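Local atomic coordinates of bifunctional protein PutA (Bdellovibrio bacteriovorus, PDB entry 5UR2), a protein that probably oxidises proline to glutamate in two steps, pairing an FAD-dependent proline dehydrogenase with an NAD-dependent L-glutamate gamma-semialdehyde dehydrogenase in one chain. Residues 262-275 / 293-307. Numbering follows the deposited sequence.
With P5F (N-propargylglycine-modified flavin adenine dinucleotide), chain F.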
ATOM      1  N   PHE B 262     -14.709   5.809  64.646  1.00 32.99           N
ATOM      2  CA  PHE B 262     -15.854   5.732  63.743  1.00 34.60           C
ATOM      3  C   PHE B 262     -16.663   4.446  63.833  1.00 35.11           C
ATOM      4  O   PHE B 262     -17.783   4.411  63.312  1.00 34.29           O
ATOM      5  CB  PHE B 262     -15.398   5.872  62.277  1.00 29.96           C
ATOM      6  CG  PHE B 262     -14.730   7.174  61.956  1.00 31.76           C
ATOM      7  CD1 PHE B 262     -15.402   8.376  62.113  1.00 33.80           C
ATOM      8  CD2 PHE B 262     -13.428   7.196  61.492  1.00 28.71           C
ATOM      9  CE1 PHE B 262     -14.787   9.581  61.801  1.00 32.93           C
ATOM     10  CE2 PHE B 262     -12.802   8.393  61.189  1.00 28.16           C
ATOM     11  CZ  PHE B 262     -13.486   9.590  61.337  1.00 28.96           C
ATOM     12  N   LYS B 263     -16.139   3.388  64.458  1.00 33.37           N
ATOM     13  CA  LYS B 263     -16.729   2.067  64.244  1.00 30.46           C
ATOM     14  C   LYS B 263     -18.139   1.928  64.813  1.00 31.27           C
ATOM     15  O   LYS B 263     -18.769   0.895  64.579  1.00 34.39           O
ATOM     16  CB  LYS B 263     -15.799   0.958  64.759  1.00 39.21           C
ATOM     17  CG  LYS B 263     -15.648   0.803  66.261  1.00 43.44           C
ATOM     18  CD  LYS B 263     -14.429  -0.083  66.560  1.00 47.28           C
ATOM     19  CE  LYS B 263     -14.257  -1.177  65.505  1.00 45.79           C
ATOM     20  NZ  LYS B 263     -12.925  -1.845  65.580  1.00 46.93           N
ATOM     21  N   ASN B 264     -18.632   2.899  65.585  1.00 33.65           N
ATOM     22  CA  ASN B 264     -19.955   2.818  66.189  1.00 34.09           C
ATOM     23  C   ASN B 264     -20.984   3.701  65.490  1.00 35.01           C
ATOM     24  O   ASN B 264     -22.142   3.726  65.907  1.00 34.68           O
ATOM     25  CB  ASN B 264     -19.866   3.232  67.655  1.00 39.53           C
ATOM     26  CG  ASN B 264     -19.021   2.283  68.461  1.00 42.77           C
ATOM     27  OD1 ASN B 264     -19.281   1.078  68.506  1.00 38.58           O
ATOM     28  ND2 ASN B 264     -17.947   2.806  69.029  1.00 41.89           N
ATOM     29  N   TYR B 265     -20.610   4.396  64.424  1.00 32.02           N
ATOM     30  CA  TYR B 265     -21.517   5.309  63.740  1.00 34.39           C
ATOM     31  C   TYR B 265     -22.176   4.598  62.563  1.00 32.60           C
ATOM     32  O   TYR B 265     -21.486   4.020  61.720  1.00 33.43           O
ATOM     33  CB  TYR B 265     -20.764   6.551  63.263  1.00 38.09           C
ATOM     34  CG  TYR B 265     -21.656   7.712  62.877  1.00 37.50           C
ATOM     35  CD1 TYR B 265     -22.492   8.316  63.815  1.00 35.13           C
ATOM     36  CD2 TYR B 265     -21.629   8.236  61.580  1.00 28.71           C
ATOM     37  CE1 TYR B 265     -23.299   9.394  63.465  1.00 37.87           C
ATOM     38  CE2 TYR B 265     -22.435   9.309  61.224  1.00 26.03           C
ATOM     39  CZ  TYR B 265     -23.264   9.886  62.169  1.00 36.17           C
ATOM     40  OH  TYR B 265     -24.057  10.958  61.816  1.00 36.41           O
ATOM     41  N   LYS B 266     -23.506   4.644  62.512  1.00 30.62           N
ATOM     42  CA  LYS B 266     -24.276   3.956  61.482  1.00 33.53           C
ATOM     43  C   LYS B 266     -24.440   4.757  60.194  1.00 34.70           C
ATOM     44  O   LYS B 266     -24.652   4.160  59.134  1.00 37.36           O
ATOM     45  CB  LYS B 266     -25.678   3.619  62.007  1.00 34.42           C
ATOM     46  CG  LYS B 266     -25.720   2.589  63.113  1.00 43.43           C
ATOM     47  CD  LYS B 266     -27.160   2.128  63.384  1.00 44.13           C
ATOM     48  CE  LYS B 266     -28.012   3.246  63.927  1.00 45.35           C
ATOM     49  NZ  LYS B 266     -29.350   2.721  64.287  1.00 54.02           N
ATOM     50  N   PHE B 267     -24.291   6.075  60.241  1.00 34.45           N
ATOM     51  CA  PHE B 267     -24.731   6.956  59.158  1.00 31.63           C
ATOM     52  C   PHE B 267     -23.579   7.399  58.258  1.00 25.07           C
ATOM     53  O   PHE B 267     -23.368   8.572  57.952  1.00 29.99           O
ATOM     54  CB  PHE B 267     -25.486   8.122  59.765  1.00 25.69           C
ATOM     55  CG  PHE B 267     -26.695   7.671  60.522  1.00 26.13           C
ATOM     56  CD1 PHE B 267     -27.625   6.845  59.914  1.00 25.92           C
ATOM     57  CD2 PHE B 267     -26.841   7.956  61.865  1.00 34.50           C
ATOM     58  CE1 PHE B 267     -28.735   6.389  60.610  1.00 36.98           C
ATOM     59  CE2 PHE B 267     -27.953   7.497  62.573  1.00 36.32           C
ATOM     60  CZ  PHE B 267     -28.900   6.707  61.941  1.00 34.11           C
ATOM     61  N   PHE B 268     -22.812   6.403  57.837  1.00 24.02           N
ATOM     62  CA  PHE B 268     -21.886   6.490  56.718  1.00 26.54           C
ATOM     63  C   PHE B 268     -22.392   5.555  55.631  1.00 30.36           C
ATOM     64  O   PHE B 268     -22.931   4.484  55.929  1.00 27.89           O
ATOM     65  CB  PHE B 268     -20.467   6.068  57.120  1.00 23.29           C
ATOM     66  CG  PHE B 268     -19.786   7.003  58.088  1.00 29.91           C
ATOM     67  CD1 PHE B 268     -19.777   8.370  57.875  1.00 33.77           C
ATOM     68  CD2 PHE B 268     -19.125   6.501  59.196  1.00 24.32           C
ATOM     69  CE1 PHE B 268     -19.115   9.221  58.755  1.00 33.95           C
ATOM     70  CE2 PHE B 268     -18.470   7.342  60.083  1.00 29.39           C
ATOM     71  CZ  PHE B 268     -18.463   8.703  59.864  1.00 30.77           C
ATOM     72  N   GLY B 269     -22.218   5.949  54.372  1.00 34.32           N
ATOM     73  CA  GLY B 269     -22.659   5.126  53.266  1.00 23.52           C
ATOM     74  C   GLY B 269     -21.643   5.102  52.143  1.00 26.21           C
ATOM     75  O   GLY B 269     -20.849   6.032  51.962  1.00 21.57           O
ATOM     76  N   ILE B 270     -21.716   4.024  51.362  1.00 27.90           N
ATOM     77  CA  ILE B 270     -20.860   3.793  50.200  1.00 26.67           C
ATOM     78  C   ILE B 270     -21.765   3.372  49.046  1.00 28.85           C
ATOM     79  O   ILE B 270     -22.824   2.760  49.250  1.00 20.90           O
ATOM     80  CB  ILE B 270     -19.766   2.721  50.496  1.00 24.70           C
ATOM     81  CG1 ILE B 270     -18.801   2.489  49.319  1.00 22.14           C
ATOM     82  CG2 ILE B 270     -20.407   1.400  50.853  1.00 25.05           C
ATOM     83  CD1 ILE B 270     -17.803   3.573  49.039  1.00 24.35           C
ATOM     84  N   VAL B 271     -21.357   3.738  47.819  1.00 26.20           N
ATOM     85  CA  VAL B 271     -22.101   3.392  46.614  1.00 21.96           C
ATOM     86  C   VAL B 271     -21.546   2.115  46.005  1.00 24.28           C
ATOM     87  O   VAL B 271     -20.327   1.936  45.895  1.00 23.15           O
ATOM     88  CB  VAL B 271     -22.065   4.544  45.596  1.00 23.76           C
ATOM     89  CG1 VAL B 271     -22.646   4.078  44.271  1.00 25.46           C
ATOM     90  CG2 VAL B 271     -22.869   5.734  46.119  1.00 21.96           C
ATOM     91  N   ILE B 272     -22.448   1.235  45.567  1.00 26.17           N
ATOM     92  CA  ILE B 272     -22.098   0.082  44.754  1.00 19.74           C
ATOM     93  C   ILE B 272     -22.859   0.174  43.436  1.00 25.36           C
ATOM     94  O   ILE B 272     -24.057   0.482  43.427  1.00 20.31           O
ATOM     95  CB  ILE B 272     -22.407  -1.235  45.498  1.00 20.98           C
ATOM     96  CG1 ILE B 272     -21.417  -1.442  46.657  1.00 20.30           C
ATOM     97  CG2 ILE B 272     -22.374  -2.420  44.542  1.00 26.94           C
ATOM     98  CD1 ILE B 272     -19.966  -1.649  46.205  1.00 18.66           C
ATOM     99  N   GLN B 273     -22.152  -0.088  42.319  1.00 18.46           N
ATOM    100  CA  GLN B 273     -22.697   0.023  40.960  1.00 24.22           C
ATOM    101  C   GLN B 273     -23.006  -1.371  40.418  1.00 24.55           C
ATOM    102  O   GLN B 273     -22.092  -2.141  40.105  1.00 22.43           O
ATOM    103  CB  GLN B 273     -21.721   0.743  40.029  1.00 19.32           C
ATOM    104  CG  GLN B 273     -21.360   2.172  40.490  1.00 21.51           C
ATOM    105  CD  GLN B 273     -19.903   2.514  40.259  1.00 19.83           C
ATOM    106  OE1 GLN B 273     -19.022   1.677  40.471  1.00 18.20           O
ATOM    107  NE2 GLN B 273     -19.630   3.758  39.843  1.00 19.16           N
ATOM    108  N   ALA B 274     -24.299  -1.687  40.281  1.00 20.12           N
ATOM    109  CA  ALA B 274     -24.698  -3.012  39.837  1.00 24.40           C
ATOM    110  C   ALA B 274     -24.337  -3.290  38.383  1.00 22.39           C
ATOM    111  O   ALA B 274     -24.404  -4.445  37.962  1.00 21.24           O
ATOM    112  CB  ALA B 274     -26.214  -3.209  40.036  1.00 21.03           C
ATOM    113  N   TYR B 275     -23.965  -2.292  37.598  1.00 20.05           N
ATOM    114  CA  TYR B 275     -23.579  -2.636  36.238  1.00 21.93           C
ATOM    115  C   TYR B 275     -22.162  -3.187  36.156  1.00 23.01           C
ATOM    116  O   TYR B 275     -21.721  -3.548  35.054  1.00 24.23           O
ATOM    117  CB  TYR B 275     -23.766  -1.430  35.295  1.00 20.24           C
ATOM    118  CG  TYR B 275     -22.778  -0.268  35.359  1.00 22.33           C
ATOM    119  CD1 TYR B 275     -21.833  -0.135  36.386  1.00 19.01           C
ATOM    120  CD2 TYR B 275     -22.825   0.736  34.376  1.00 18.42           C
ATOM    121  CE1 TYR B 275     -20.943   0.965  36.411  1.00 22.41           C
ATOM    122  CE2 TYR B 275     -21.956   1.823  34.395  1.00 17.54           C
ATOM    123  CZ  TYR B 275     -21.014   1.938  35.399  1.00 26.66           C
ATOM    124  OH  TYR B 275     -20.175   3.043  35.394  1.00 20.95           O
ATOM    125  N   ARG B 293     -17.455  -5.446  61.557  1.00 32.22           N
ATOM    126  CA  ARG B 293     -17.403  -4.104  62.124  1.00 34.58           C
ATOM    127  C   ARG B 293     -18.248  -4.008  63.388  1.00 37.68           C
ATOM    128  O   ARG B 293     -17.853  -3.353  64.359  1.00 39.89           O
ATOM    129  CB  ARG B 293     -17.858  -3.078  61.084  1.00 28.74           C
ATOM    130  CG  ARG B 293     -17.906  -1.650  61.608  1.00 33.55           C
ATOM    131  CD  ARG B 293     -18.237  -0.688  60.486  1.00 32.54           C
ATOM    132  NE  ARG B 293     -18.135   0.720  60.861  1.00 30.55           N
ATOM    133  CZ  ARG B 293     -19.177   1.541  60.985  1.00 25.80           C
ATOM    134  NH1 ARG B 293     -20.417   1.106  60.774  1.00 25.43           N
ATOM    135  NH2 ARG B 293     -18.980   2.810  61.306  1.00 24.65           N
ATOM    136  N   GLY B 294     -19.393  -4.692  63.411  1.00 31.80           N
ATOM    137  CA  GLY B 294     -20.262  -4.693  64.571  1.00 30.45           C
ATOM    138  C   GLY B 294     -21.226  -3.532  64.669  1.00 30.00           C
ATOM    139  O   GLY B 294     -21.901  -3.397  65.690  1.00 25.81           O
ATOM    140  N   THR B 295     -21.298  -2.682  63.647  1.00 29.80           N
ATOM    141  CA  THR B 295     -22.207  -1.573  63.579  1.00 30.08           C
ATOM    142  C   THR B 295     -22.582  -1.455  62.107  1.00 30.96           C
ATOM    143  O   THR B 295     -21.692  -1.500  61.244  1.00 27.53           O
ATOM    144  CB  THR B 295     -21.589  -0.272  64.090  1.00 34.19           C
ATOM    145  OG1 THR B 295     -21.286  -0.399  65.493  1.00 32.25           O
ATOM    146  CG2 THR B 295     -22.516   0.921  63.835  1.00 31.54           C
ATOM    147  N   PRO B 296     -23.859  -1.335  61.786  1.00 29.50           N
ATOM    148  CA  PRO B 296     -24.245  -1.231  60.378  1.00 28.75           C
ATOM    149  C   PRO B 296     -23.736   0.057  59.738  1.00 28.49           C
ATOM    150  O   PRO B 296     -23.403   1.041  60.402  1.00 29.23           O
ATOM    151  CB  PRO B 296     -25.776  -1.271  60.421  1.00 27.20           C
ATOM    152  CG  PRO B 296     -26.095  -1.935  61.772  1.00 27.51           C
ATOM    153  CD  PRO B 296     -25.019  -1.464  62.689  1.00 25.60           C
ATOM    154  N   PHE B 297     -23.631   0.006  58.414  1.00 25.90           N
ATOM    155  CA  PHE B 297     -23.507   1.186  57.574  1.00 25.48           C
ATOM    156  C   PHE B 297     -24.410   0.968  56.363  1.00 26.55           C
ATOM    157  O   PHE B 297     -25.028  -0.088  56.216  1.00 36.20           O
ATOM    158  CB  PHE B 297     -22.046   1.432  57.180  1.00 22.73           C
ATOM    159  CG  PHE B 297     -21.446   0.313  56.395  1.00 26.46           C
ATOM    160  CD1 PHE B 297     -20.854  -0.765  57.034  1.00 25.61           C
ATOM    161  CD2 PHE B 297     -21.487   0.327  55.004  1.00 23.25           C
ATOM    162  CE1 PHE B 297     -20.306  -1.805  56.297  1.00 28.05           C
ATOM    163  CE2 PHE B 297     -20.947  -0.720  54.263  1.00 26.74           C
ATOM    164  CZ  PHE B 297     -20.355  -1.785  54.909  1.00 25.14           C
ATOM    165  N   TRP B 298     -24.458   1.947  55.468  1.00 25.04           N
ATOM    166  CA  TRP B 298     -25.397   1.939  54.354  1.00 22.68           C
ATOM    167  C   TRP B 298     -24.703   1.667  53.019  1.00 25.60           C
ATOM    168  O   TRP B 298     -23.552   2.059  52.811  1.00 24.23           O
ATOM    169  CB  TRP B 298     -26.135   3.277  54.278  1.00 24.96           C
ATOM    170  CG  TRP B 298     -27.138   3.427  55.355  1.00 26.78           C
ATOM    171  CD1 TRP B 298     -26.885   3.617  56.677  1.00 23.92           C
ATOM    172  CD2 TRP B 298     -28.561   3.400  55.212  1.00 23.85           C
ATOM    173  NE1 TRP B 298     -28.063   3.713  57.371  1.00 27.11           N
ATOM    174  CE2 TRP B 298     -29.110   3.581  56.498  1.00 24.45           C
ATOM    175  CE3 TRP B 298     -29.426   3.241  54.125  1.00 26.24           C
ATOM    176  CZ2 TRP B 298     -30.483   3.605  56.731  1.00 31.39           C
ATOM    177  CZ3 TRP B 298     -30.797   3.267  54.358  1.00 32.91           C
ATOM    178  CH2 TRP B 298     -31.310   3.441  55.655  1.00 32.21           C
ATOM    179  N   VAL B 299     -25.418   0.989  52.118  1.00 21.73           N
ATOM    180  CA  VAL B 299     -25.014   0.834  50.729  1.00 21.21           C
ATOM    181  C   VAL B 299     -26.059   1.509  49.852  1.00 24.33           C
ATOM    182  O   VAL B 299     -27.242   1.149  49.894  1.00 25.73           O
ATOM    183  CB  VAL B 299     -24.857  -0.638  50.332  1.00 26.29           C
ATOM    184  CG1 VAL B 299     -24.592  -0.737  48.838  1.00 20.44           C
ATOM    185  CG2 VAL B 299     -23.725  -1.260  51.094  1.00 23.91           C
ATOM    186  N   ARG B 300     -25.641   2.502  49.074  1.00 22.43           N
ATOM    187  CA  ARG B 300     -26.533   3.094  48.080  1.00 25.11           C
ATOM    188  C   ARG B 300     -26.345   2.326  46.780  1.00 26.21           C
ATOM    189  O   ARG B 300     -25.307   2.451  46.120  1.00 23.71           O
ATOM    190  CB  ARG B 300     -26.255   4.579  47.871  1.00 21.41           C
ATOM    191  CG  ARG B 300     -27.117   5.182  46.772  1.00 25.32           C
ATOM    192  CD  ARG B 300     -26.564   6.497  46.294  1.00 31.55           C
ATOM    193  NE  ARG B 300     -26.589   7.524  47.331  1.00 35.26           N
ATOM    194  CZ  ARG B 300     -25.858   8.633  47.271  1.00 41.75           C
ATOM    195  NH1 ARG B 300     -25.044   8.829  46.229  1.00 41.56           N
ATOM    196  NH2 ARG B 300     -25.929   9.527  48.246  1.00 43.13           N
ATOM    197  N   LEU B 301     -27.336   1.527  46.414  1.00 28.50           N
ATOM    198  CA  LEU B 301     -27.210   0.653  45.257  1.00 24.66           C
ATOM    199  C   LEU B 301     -27.697   1.413  44.024  1.00 27.55           C
ATOM    200  O   LEU B 301     -28.851   1.856  43.979  1.00 20.98           O
ATOM    201  CB  LEU B 301     -27.998  -0.633  45.485  1.00 20.69           C
ATOM    202  CG  LEU B 301     -27.840  -1.751  44.459  1.00 24.00           C
ATOM    203  CD1 LEU B 301     -26.403  -2.282  44.397  1.00 21.94           C
ATOM    204  CD2 LEU B 301     -28.833  -2.873  44.771  1.00 20.67           C
ATOM    205  N   VAL B 302     -26.797   1.627  43.061  1.00 26.57           N
ATOM    206  CA  VAL B 302     -27.118   2.293  41.807  1.00 22.82           C
ATOM    207  C   VAL B 302     -26.827   1.310  40.683  1.00 19.71           C
ATOM    208  O   VAL B 302     -26.309   0.223  40.911  1.00 19.45           O
ATOM    209  CB  VAL B 302     -26.323   3.604  41.606  1.00 20.48           C
ATOM    210  CG1 VAL B 302     -26.406   4.484  42.838  1.00 20.98           C
ATOM    211  CG2 VAL B 302     -24.851   3.315  41.278  1.00 19.48           C
ATOM    212  N   LYS B 303     -27.160   1.700  39.454  1.00 19.71           N
ATOM    213  CA  LYS B 303     -26.713   0.877  38.334  1.00 26.99           C
ATOM    214  C   LYS B 303     -25.314   1.286  37.868  1.00 18.85           C
ATOM    215  O   LYS B 303     -24.400   0.459  37.881  1.00 28.14           O
ATOM    216  CB  LYS B 303     -27.745   0.893  37.202  1.00 19.56           C
ATOM    217  CG  LYS B 303     -28.945   0.082  37.645  1.00 19.96           C
ATOM    218  CD  LYS B 303     -30.071   0.007  36.677  1.00 20.30           C
ATOM    219  CE  LYS B 303     -31.284  -0.603  37.400  1.00 29.30           C
ATOM    220  NZ  LYS B 303     -32.511  -0.587  36.584  1.00 25.90           N
ATOM    221  N   GLY B 304     -25.114   2.561  37.529  1.00 31.60           N
ATOM    222  CA  GLY B 304     -23.784   3.043  37.173  1.00 30.39           C
ATOM    223  C   GLY B 304     -23.788   4.168  36.155  1.00 25.81           C
ATOM    224  O   GLY B 304     -24.580   4.147  35.210  1.00 30.44           O
ATOM    225  N   ALA B 305     -22.912   5.156  36.331  1.00 21.04           N
ATOM    226  CA  ALA B 305     -22.932   6.390  35.539  1.00 25.41           C
ATOM    227  C   ALA B 305     -21.885   6.450  34.428  1.00 22.04           C
ATOM    228  O   ALA B 305     -21.883   7.417  33.658  1.00 25.69           O
ATOM    229  CB  ALA B 305     -22.735   7.614  36.454  1.00 19.08           C
ATOM    230  N   TYR B 306     -20.976   5.485  34.334  1.00 21.71           N
ATOM    231  CA  TYR B 306     -19.841   5.634  33.428  1.00 25.93           C
ATOM    232  C   TYR B 306     -19.814   4.552  32.343  1.00 25.67           C
ATOM    233  O   TYR B 306     -18.741   4.120  31.916  1.00 23.94           O
ATOM    234  CB  TYR B 306     -18.528   5.650  34.220  1.00 24.67           C
ATOM    235  CG  TYR B 306     -18.520   6.630  35.391  1.00 30.04           C
ATOM    236  CD1 TYR B 306     -18.180   7.969  35.200  1.00 34.68           C
ATOM    237  CD2 TYR B 306     -18.837   6.214  36.684  1.00 17.78           C
ATOM    238  CE1 TYR B 306     -18.175   8.873  36.264  1.00 36.19           C
ATOM    239  CE2 TYR B 306     -18.837   7.103  37.749  1.00 26.06           C
ATOM    240  CZ  TYR B 306     -18.500   8.433  37.536  1.00 32.71           C
ATOM    241  OH  TYR B 306     -18.499   9.327  38.586  1.00 31.80           O
ATOM    242  N   TRP B 307     -20.993   4.117  31.878  1.00 17.43           N
ATOM    243  CA  TRP B 307     -21.066   2.932  31.025  1.00 26.79           C
ATOM    244  C   TRP B 307     -20.299   3.139  29.721  1.00 22.17           C
ATOM    245  O   TRP B 307     -19.437   2.331  29.368  1.00 27.17           O
ATOM    246  CB  TRP B 307     -22.521   2.548  30.740  1.00 25.97           C
ATOM    247  CG  TRP B 307     -22.595   1.209  30.055  1.00 23.65           C
ATOM    248  CD1 TRP B 307     -22.663  -0.004  30.659  1.00 20.70           C
ATOM    249  CD2 TRP B 307     -22.556   0.953  28.642  1.00 17.30           C
ATOM    250  NE1 TRP B 307     -22.693  -1.004  29.715  1.00 23.50           N
ATOM    251  CE2 TRP B 307     -22.631  -0.447  28.469  1.00 17.18           C
ATOM    252  CE3 TRP B 307     -22.473   1.774  27.507  1.00 22.26           C
ATOM    253  CZ2 TRP B 307     -22.626  -1.053  27.209  1.00 17.11           C
ATOM    254  CZ3 TRP B 307     -22.466   1.175  26.249  1.00 24.36           C
ATOM    255  CH2 TRP B 307     -22.550  -0.228  26.112  1.00 23.43           C
TER
HETATM  256  PA  P5F F1001     -32.344   2.364  34.015  1.00 25.26           P
HETATM  257  O1A P5F F1001     -33.280   1.217  34.527  1.00 30.61           O
HETATM  258  O2A P5F F1001     -32.640   2.945  32.724  1.00 23.04           O
HETATM  259  O5B P5F F1001     -30.906   1.971  33.815  1.00 24.68           O
HETATM  260  C5B P5F F1001     -29.955   2.684  33.034  1.00 16.78           C
HETATM  261  C4B P5F F1001     -28.553   2.157  33.377  1.00 20.64           C
HETATM  262  O4B P5F F1001     -28.287   0.879  32.851  1.00 25.39           O
HETATM  263  C3B P5F F1001     -27.388   2.987  32.922  1.00 17.28           C
HETATM  264  O3B P5F F1001     -27.176   4.089  33.718  1.00 18.70           O
HETATM  265  C2B P5F F1001     -26.270   2.025  32.981  1.00 17.09           C
HETATM  266  O2B P5F F1001     -25.818   1.930  34.289  1.00 18.70           O
HETATM  267  C1B P5F F1001     -26.917   0.743  32.595  1.00 22.79           C
HETATM  268  N9A P5F F1001     -26.760   0.393  31.207  1.00 19.76           N
HETATM  269  C8A P5F F1001     -27.140   1.128  30.092  1.00 21.14           C
HETATM  270  N7A P5F F1001     -26.833   0.427  28.994  1.00 23.15           N
HETATM  271  C5A P5F F1001     -26.258  -0.795  29.350  1.00 21.13           C
HETATM  272  C6A P5F F1001     -25.740  -1.885  28.654  1.00 30.15           C
HETATM  273  N6A P5F F1001     -25.755  -1.912  27.219  1.00 28.95           N
HETATM  274  N1A P5F F1001     -25.218  -2.934  29.318  1.00 25.32           N
HETATM  275  C2A P5F F1001     -25.187  -2.958  30.667  1.00 17.31           C
HETATM  276  N3A P5F F1001     -25.659  -1.893  31.377  1.00 20.52           N
HETATM  277  C4A P5F F1001     -26.194  -0.825  30.771  1.00 11.73           C
HETATM  278  N1  P5F F1001     -23.859   6.289  39.408  1.00 32.81           N
HETATM  279  C2  P5F F1001     -22.507   5.923  39.757  1.00 27.86           C
HETATM  280  O2  P5F F1001     -21.804   5.123  38.885  1.00 28.25           O
HETATM  281  N3  P5F F1001     -21.913   6.370  40.982  1.00 42.77           N
HETATM  282  C4  P5F F1001     -22.613   7.190  41.902  1.00 45.20           C
HETATM  283  O4  P5F F1001     -21.971   7.590  43.081  1.00 38.12           O
HETATM  284  C4X P5F F1001     -24.036   7.585  41.531  1.00 42.68           C
HETATM  285  N5  P5F F1001     -24.803   8.534  42.335  1.00 44.45           N
HETATM  286  C5X P5F F1001     -26.267   8.503  42.149  1.00 44.35           C
HETATM  287  C6  P5F F1001     -27.166   8.984  43.243  1.00 35.93           C
HETATM  288  C7  P5F F1001     -28.572   8.874  43.103  1.00 36.35           C
HETATM  289  C7M P5F F1001     -29.470   9.363  44.218  1.00 38.53           C
HETATM  290  C8  P5F F1001     -29.139   8.304  41.923  1.00 37.04           C
HETATM  291  C8M P5F F1001     -30.629   8.167  41.741  1.00 35.48           C
HETATM  292  C9  P5F F1001     -28.296   7.844  40.884  1.00 44.42           C
HETATM  293  C9A P5F F1001     -26.816   7.959  41.022  1.00 44.53           C
HETATM  294  N10 P5F F1001     -25.945   7.461  39.955  1.00 42.88           N
HETATM  295  C10 P5F F1001     -24.597   7.134  40.326  1.00 37.02           C
HETATM  296  C1' P5F F1001     -26.447   7.116  38.602  1.00 45.64           C
HETATM  297  C2' P5F F1001     -27.046   5.710  38.539  1.00 38.89           C
HETATM  298  O2' P5F F1001     -26.030   4.794  38.696  1.00 37.21           O
HETATM  299  C3' P5F F1001     -27.818   5.395  37.256  1.00 40.40           C
HETATM  300  O3' P5F F1001     -26.945   5.470  36.192  1.00 41.32           O
HETATM  301  C4' P5F F1001     -28.987   6.323  36.961  1.00 38.78           C
HETATM  302  O4' P5F F1001     -29.462   6.782  38.180  1.00 37.99           O
HETATM  303  C5' P5F F1001     -30.088   5.734  36.060  1.00 38.49           C
HETATM  304  O5' P5F F1001     -30.384   4.378  36.329  1.00 40.31           O
HETATM  305  P   P5F F1001     -31.870   3.727  36.359  1.00 31.20           P
HETATM  306  O1P P5F F1001     -32.109   2.479  37.291  1.00 39.18           O
HETATM  307  O2P P5F F1001     -32.733   5.018  36.624  1.00 31.65           O
HETATM  308  O3P P5F F1001     -32.259   3.645  34.766  1.00 26.14           O
HETATM  309  C21 P5F F1001     -23.282  10.588  41.770  1.00 57.11           C
HETATM  310  C22 P5F F1001     -24.061   9.559  42.171  1.00 60.85           C
HETATM  311  C23 P5F F1001     -21.767  10.598  42.039  1.00 57.60           C
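Strands 268-273 and 298-302 pair in parallel as the fourth and fifth strands of the proline dehydrogenase TIM barrel; with helix 279-293 as the crossover they form a beta-alpha-beta unit. Backbone bonds alternate from Trp298 N to Phe268 O through to Ala274 N on Val302 O, and Tyr275 N on Lys303 O continues them past the strands. Ile270, Ile272, Val299 and Leu301 share one face, their branched side chains packing together, with Ile272 CG1 3.9 Å from Val299 CG1; Leu301 also touches Cys337 of helix 327-343. Val271, Gln273, Arg300 and Val302 take the other face, which lines the flavin site. There Gln273 NE2 donates to flavin O2 at 2.7 Å, and Ala305 N binds the same oxygen. Val271 CG2 rests on the CD of Arg300, whose guanidinium is held by Asp239 and Ser196. Extended beyond CG, Lys303 carries its ammonium to the pyrophosphate, with NZ 2.8 Å from O1A; Asp331 gives it a second charged partner.

At the N-terminal end of the strands, the straight chain of Arg293 brings NH1 and NH2 together onto Tyr265 O. Arg293 NH2 meets Tyr265 O at 2.8 Å, in the carbonyl plane and on a lone pair, whereas NH1 comes from 36° above that plane. NH1 also donates to Thr295 O, NE binds Ile257 O, and Lys263 O sits over the guanidinium face, so the cation probably gathers several carbonyl dipoles where the connecting helix ends.

At the C-terminal end of the strands, chi1 of 74° puts Tyr275 CG between the backbone N and the carbonyl carbon, turning the ring toward 304-307. With no side chain, Gly304 lays its CA over the centre of one ring face, a CH-pi contact 3.4 Å from the centroid of the Tyr275 ring, while Tyr275 OH accepts Tyr306 N at 2.8 Å.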